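Long-range contact in TraI domain-containing protein (Salmonella typhi, PDB 2IPQ), which is of unknown function but carries the C-terminal domain of the TraI family, named for putative conjugal transfer nickase/helicases, and so may act in DNA transfer: residues A[27-37]-A[124-133]. Residues are numbered along the deposited sequence; the frame is centred on the assembly and turned at random. Where two conformers were deposited one is given.
Sequences NTADACVHLTC and FPDDSLFLKV
His34 and Ser128 meet through one short hydrogen bond. His34 ND1 lies 2.7 Å from Ser128 OG, and the hydroxyl sits at the ring edge, near its plane. The other ring nitrogen, NE2, donates to the backbone oxygen of Ala31 in a bent bond that comes from above the carbonyl plane. Each ring nitrogen thus has a partner, which probably limits the ring's rotation. The chi1 of Ser128, -176°, swings OG away from the backbone N and beside the carbonyl carbon. There it accepts from Phe130 N at 3.2 Å and forms an ST turn. The backbone joins in next to this pair: Ser128 N donates an almost straight bond (168°) to Leu35 O.

The Asn27 amide spans the two segments. Its OD1 accepts from Leu35 N of its own segment within the carbonyl plane, and its ND2 gives a weak, bent bond to Asp126 O of the other. Further along, Cys37 N reaches Asp127 OD2 at 3.3 Å, meeting it from above the carboxylate plane.

Apolar groups fill in around these bonds. Leu35 crosses Pro125 at about a right angle, with CD2 3.8 Å from Pro125 CG. Leu131 brings CD2 to His34 CB at 3.6 Å and to Thr36 OG1 at 3.4 Å. Phe130 turns one ring face to Ala29 N and its edge to Asn27 O. The same Asn27 oxygen takes a bond from a water that accepts from Leu129 N.

Strands 33-36 and 131-133 are the two outermost strands of a five-stranded antiparallel sheet, with their axes at 61°. Strand 33-36 pairs with 39-43, and 131-133 with 91-96. The ST turn and the loop before it pack across strand 33-36, linking the two edges without pairing them. This belongs to the putative TraI C-terminal domain, a helix-turn-helix relative that may bind DNA.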
loop_
_atom_site.group_PDB
_atom_site.type_symbol
_atom_site.label_atom_id
_atom_site.label_comp_id
_atom_site.label_asym_id
_atom_site.label_seq_id
_atom_site.Cartn_x
_atom_site.Cartn_y
_atom_site.Cartn_z
ATOM N N ASN A 27 -3.173 7.019 5.846
ATOM C CA ASN A 27 -3.962 7.045 7.078
ATOM C C ASN A 27 -5.055 8.078 7.061
ATOM O O ASN A 27 -5.458 8.619 8.102
ATOM C CB ASN A 27 -3.062 7.270 8.290
ATOM C CG ASN A 27 -2.272 6.054 8.648
ATOM O OD1 ASN A 27 -2.444 4.983 8.044
ATOM N ND2 ASN A 27 -1.382 6.196 9.623
ATOM N N THR A 28 -5.538 8.361 5.862
ATOM C CA THR A 28 -6.501 9.420 5.637
ATOM C C THR A 28 -7.677 8.746 4.958
ATOM O O THR A 28 -7.515 7.681 4.373
ATOM C CB THR A 28 -5.889 10.487 4.718
ATOM O OG1 THR A 28 -5.339 11.542 5.523
ATOM C CG2 THR A 28 -6.927 11.087 3.795
ATOM N N ALA A 29 -8.855 9.355 5.052
ATOM C CA ALA A 29 -10.056 8.848 4.410
ATOM C C ALA A 29 -9.832 8.654 2.910
ATOM O O ALA A 29 -10.532 7.875 2.282
ATOM C CB ALA A 29 -11.238 9.819 4.662
ATOM N N ASP A 30 -8.859 9.365 2.339
ATOM C CA ASP A 30 -8.697 9.405 0.884
ATOM C C ASP A 30 -7.378 8.736 0.444
ATOM O O ASP A 30 -7.073 8.666 -0.744
ATOM C CB ASP A 30 -8.771 10.849 0.375
ATOM C CG ASP A 30 -10.202 11.431 0.451
ATOM O OD1 ASP A 30 -11.106 10.877 -0.215
ATOM O OD2 ASP A 30 -10.430 12.441 1.168
ATOM N N ALA A 31 -6.602 8.232 1.399
ATOM C CA ALA A 31 -5.265 7.719 1.092
ATOM C C ALA A 31 -5.355 6.296 0.524
ATOM O O ALA A 31 -6.310 5.565 0.800
ATOM C CB ALA A 31 -4.408 7.747 2.352
ATOM N N CYS A 32 -4.359 5.904 -0.261
ATOM C CA CYS A 32 -4.259 4.525 -0.724
ATOM C C CYS A 32 -3.415 3.657 0.208
ATOM O O CYS A 32 -3.431 2.423 0.104
ATOM C CB CYS A 32 -3.704 4.464 -2.152
ATOM S SG CYS A 32 -4.873 5.097 -3.354
ATOM N N VAL A 33 -2.681 4.312 1.104
ATOM C CA VAL A 33 -1.788 3.633 2.015
ATOM C C VAL A 33 -2.303 3.802 3.432
ATOM O O VAL A 33 -2.648 4.923 3.857
ATOM C CB VAL A 33 -0.311 4.138 1.890
ATOM C CG1 VAL A 33 0.637 3.262 2.767
ATOM C CG2 VAL A 33 0.175 4.077 0.401
ATOM N N HIS A 34 -2.371 2.680 4.153
ATOM C CA HIS A 34 -2.840 2.661 5.528
ATOM C C HIS A 34 -2.008 1.730 6.388
ATOM O O HIS A 34 -1.772 0.569 6.034
ATOM C CB HIS A 34 -4.296 2.236 5.551
ATOM C CG HIS A 34 -5.215 3.291 5.029
ATOM N ND1 HIS A 34 -5.837 4.215 5.854
ATOM C CD2 HIS A 34 -5.603 3.587 3.762
ATOM C CE1 HIS A 34 -6.567 5.033 5.115
ATOM N NE2 HIS A 34 -6.442 4.674 3.846
ATOM N N LEU A 35 -1.551 2.228 7.524
ATOM C CA LEU A 35 -0.845 1.390 8.500
ATOM C C LEU A 35 -1.826 0.607 9.358
ATOM O O LEU A 35 -2.847 1.164 9.801
ATOM C CB LEU A 35 0.016 2.268 9.400
ATOM C CG LEU A 35 1.386 2.558 8.780
ATOM C CD1 LEU A 35 1.274 3.642 7.730
ATOM C CD2 LEU A 35 2.438 2.888 9.838
ATOM N N THR A 36 -1.524 -0.668 9.604
ATOM C CA THR A 36 -2.404 -1.514 10.409
ATOM C C THR A 36 -1.718 -2.705 11.045
ATOM O O THR A 36 -1.233 -3.575 10.355
ATOM C CB THR A 36 -3.568 -2.081 9.582
ATOM O OG1 THR A 36 -4.123 -1.043 8.755
ATOM C CG2 THR A 36 -4.662 -2.621 10.510
ATOM N N CYS A 37 -1.674 -2.716 12.372
ATOM C CA CYS A 37 -1.271 -3.890 13.162
ATOM C C CYS A 37 -0.012 -4.596 12.668
ATOM O O CYS A 37 0.012 -5.827 12.610
ATOM C CB CYS A 37 -2.421 -4.892 13.247
ATOM S SG CYS A 37 -3.861 -4.276 14.134
ATOM N N PHE A 124 7.662 5.296 12.806
ATOM C CA PHE A 124 6.492 5.370 11.935
ATOM C C PHE A 124 5.251 6.065 12.508
ATOM O O PHE A 124 5.113 6.232 13.722
ATOM C CB PHE A 124 6.131 4.000 11.348
ATOM C CG PHE A 124 6.358 2.835 12.287
ATOM C CD1 PHE A 124 7.588 2.182 12.328
ATOM C CD2 PHE A 124 5.340 2.380 13.112
ATOM C CE1 PHE A 124 7.801 1.108 13.178
ATOM C CE2 PHE A 124 5.551 1.304 13.967
ATOM C CZ PHE A 124 6.779 0.671 14.000
ATOM N N PRO A 125 4.342 6.481 11.612
ATOM C CA PRO A 125 3.003 6.973 11.987
ATOM C C PRO A 125 2.190 5.978 12.802
ATOM O O PRO A 125 2.494 4.786 12.826
ATOM C CB PRO A 125 2.318 7.231 10.634
ATOM C CG PRO A 125 3.198 6.587 9.591
ATOM C CD PRO A 125 4.573 6.518 10.156
ATOM N N ASP A 126 1.153 6.469 13.466
ATOM C CA ASP A 126 0.211 5.593 14.139
ATOM C C ASP A 126 -0.587 4.797 13.116
ATOM O O ASP A 126 -0.487 5.060 11.915
ATOM C CB ASP A 126 -0.715 6.407 15.017
ATOM C CG ASP A 126 0.013 7.056 16.150
ATOM O OD1 ASP A 126 0.756 6.343 16.862
ATOM O OD2 ASP A 126 -0.147 8.280 16.322
ATOM N N ASP A 127 -1.370 3.826 13.585
ATOM C CA ASP A 127 -2.221 3.023 12.683
ATOM C C ASP A 127 -3.341 3.867 12.092
ATOM O O ASP A 127 -3.635 4.930 12.611
ATOM C CB ASP A 127 -2.820 1.845 13.447
ATOM C CG ASP A 127 -1.827 0.707 13.650
ATOM O OD1 ASP A 127 -0.704 0.729 13.062
ATOM O OD2 ASP A 127 -2.186 -0.219 14.411
ATOM N N SER A 128 -3.957 3.396 11.013
ATOM C CA SER A 128 -5.055 4.134 10.382
ATOM C C SER A 128 -6.272 4.138 11.293
ATOM O O SER A 128 -6.540 3.152 11.994
ATOM C CB SER A 128 -5.460 3.494 9.052
ATOM O OG SER A 128 -6.460 4.278 8.439
ATOM N N LEU A 129 -7.013 5.238 11.280
ATOM C CA LEU A 129 -8.266 5.306 12.051
ATOM C C LEU A 129 -9.469 4.806 11.227
ATOM O O LEU A 129 -10.573 4.625 11.753
ATOM C CB LEU A 129 -8.512 6.726 12.534
ATOM C CG LEU A 129 -7.601 7.294 13.626
ATOM C CD1 LEU A 129 -8.008 8.758 13.838
ATOM C CD2 LEU A 129 -7.759 6.522 14.938
ATOM N N PHE A 130 -9.226 4.585 9.943
ATOM C CA PHE A 130 -10.269 4.474 8.920
ATOM C C PHE A 130 -10.383 3.060 8.306
ATOM O O PHE A 130 -11.455 2.645 7.841
ATOM C CB PHE A 130 -9.990 5.510 7.830
ATOM C CG PHE A 130 -10.057 6.946 8.340
ATOM C CD1 PHE A 130 -8.903 7.661 8.605
ATOM C CD2 PHE A 130 -11.268 7.555 8.554
ATOM C CE1 PHE A 130 -8.966 8.965 9.072
ATOM C CE2 PHE A 130 -11.340 8.863 9.016
ATOM C CZ PHE A 130 -10.191 9.562 9.276
ATOM N N LEU A 131 -9.278 2.321 8.317
ATOM C CA LEU A 131 -9.219 1.040 7.630
ATOM C C LEU A 131 -9.374 -0.102 8.608
ATOM O O LEU A 131 -8.727 -0.129 9.653
ATOM C CB LEU A 131 -7.878 0.903 6.957
ATOM C CG LEU A 131 -7.701 -0.312 6.072
ATOM C CD1 LEU A 131 -8.122 0.094 4.655
ATOM C CD2 LEU A 131 -6.261 -0.686 6.134
ATOM N N LYS A 132 -10.220 -1.054 8.251
ATOM C CA LYS A 132 -10.357 -2.317 8.963
ATOM C C LYS A 132 -9.994 -3.446 7.986
ATOM O O LYS A 132 -10.587 -3.542 6.915
ATOM C CB LYS A 132 -11.827 -2.458 9.415
ATOM C CG LYS A 132 -12.109 -3.571 10.409
ATOM C CD LYS A 132 -13.324 -4.376 9.989
ATOM C CE LYS A 132 -14.624 -3.886 10.612
ATOM N NZ LYS A 132 -15.767 -4.797 10.225
ATOM N N VAL A 133 -9.028 -4.284 8.346
ATOM C CA VAL A 133 -8.652 -5.439 7.537
ATOM C C VAL A 133 -9.600 -6.574 7.868
ATOM O O VAL A 133 -9.900 -6.814 9.030
ATOM C CB VAL A 133 -7.182 -5.877 7.848
ATOM C CG1 VAL A 133 -6.733 -7.128 7.001
ATOM C CG2 VAL A 133 -6.233 -4.693 7.629
HETATM O O HOH W 1 -6.055 7.877 10.546
#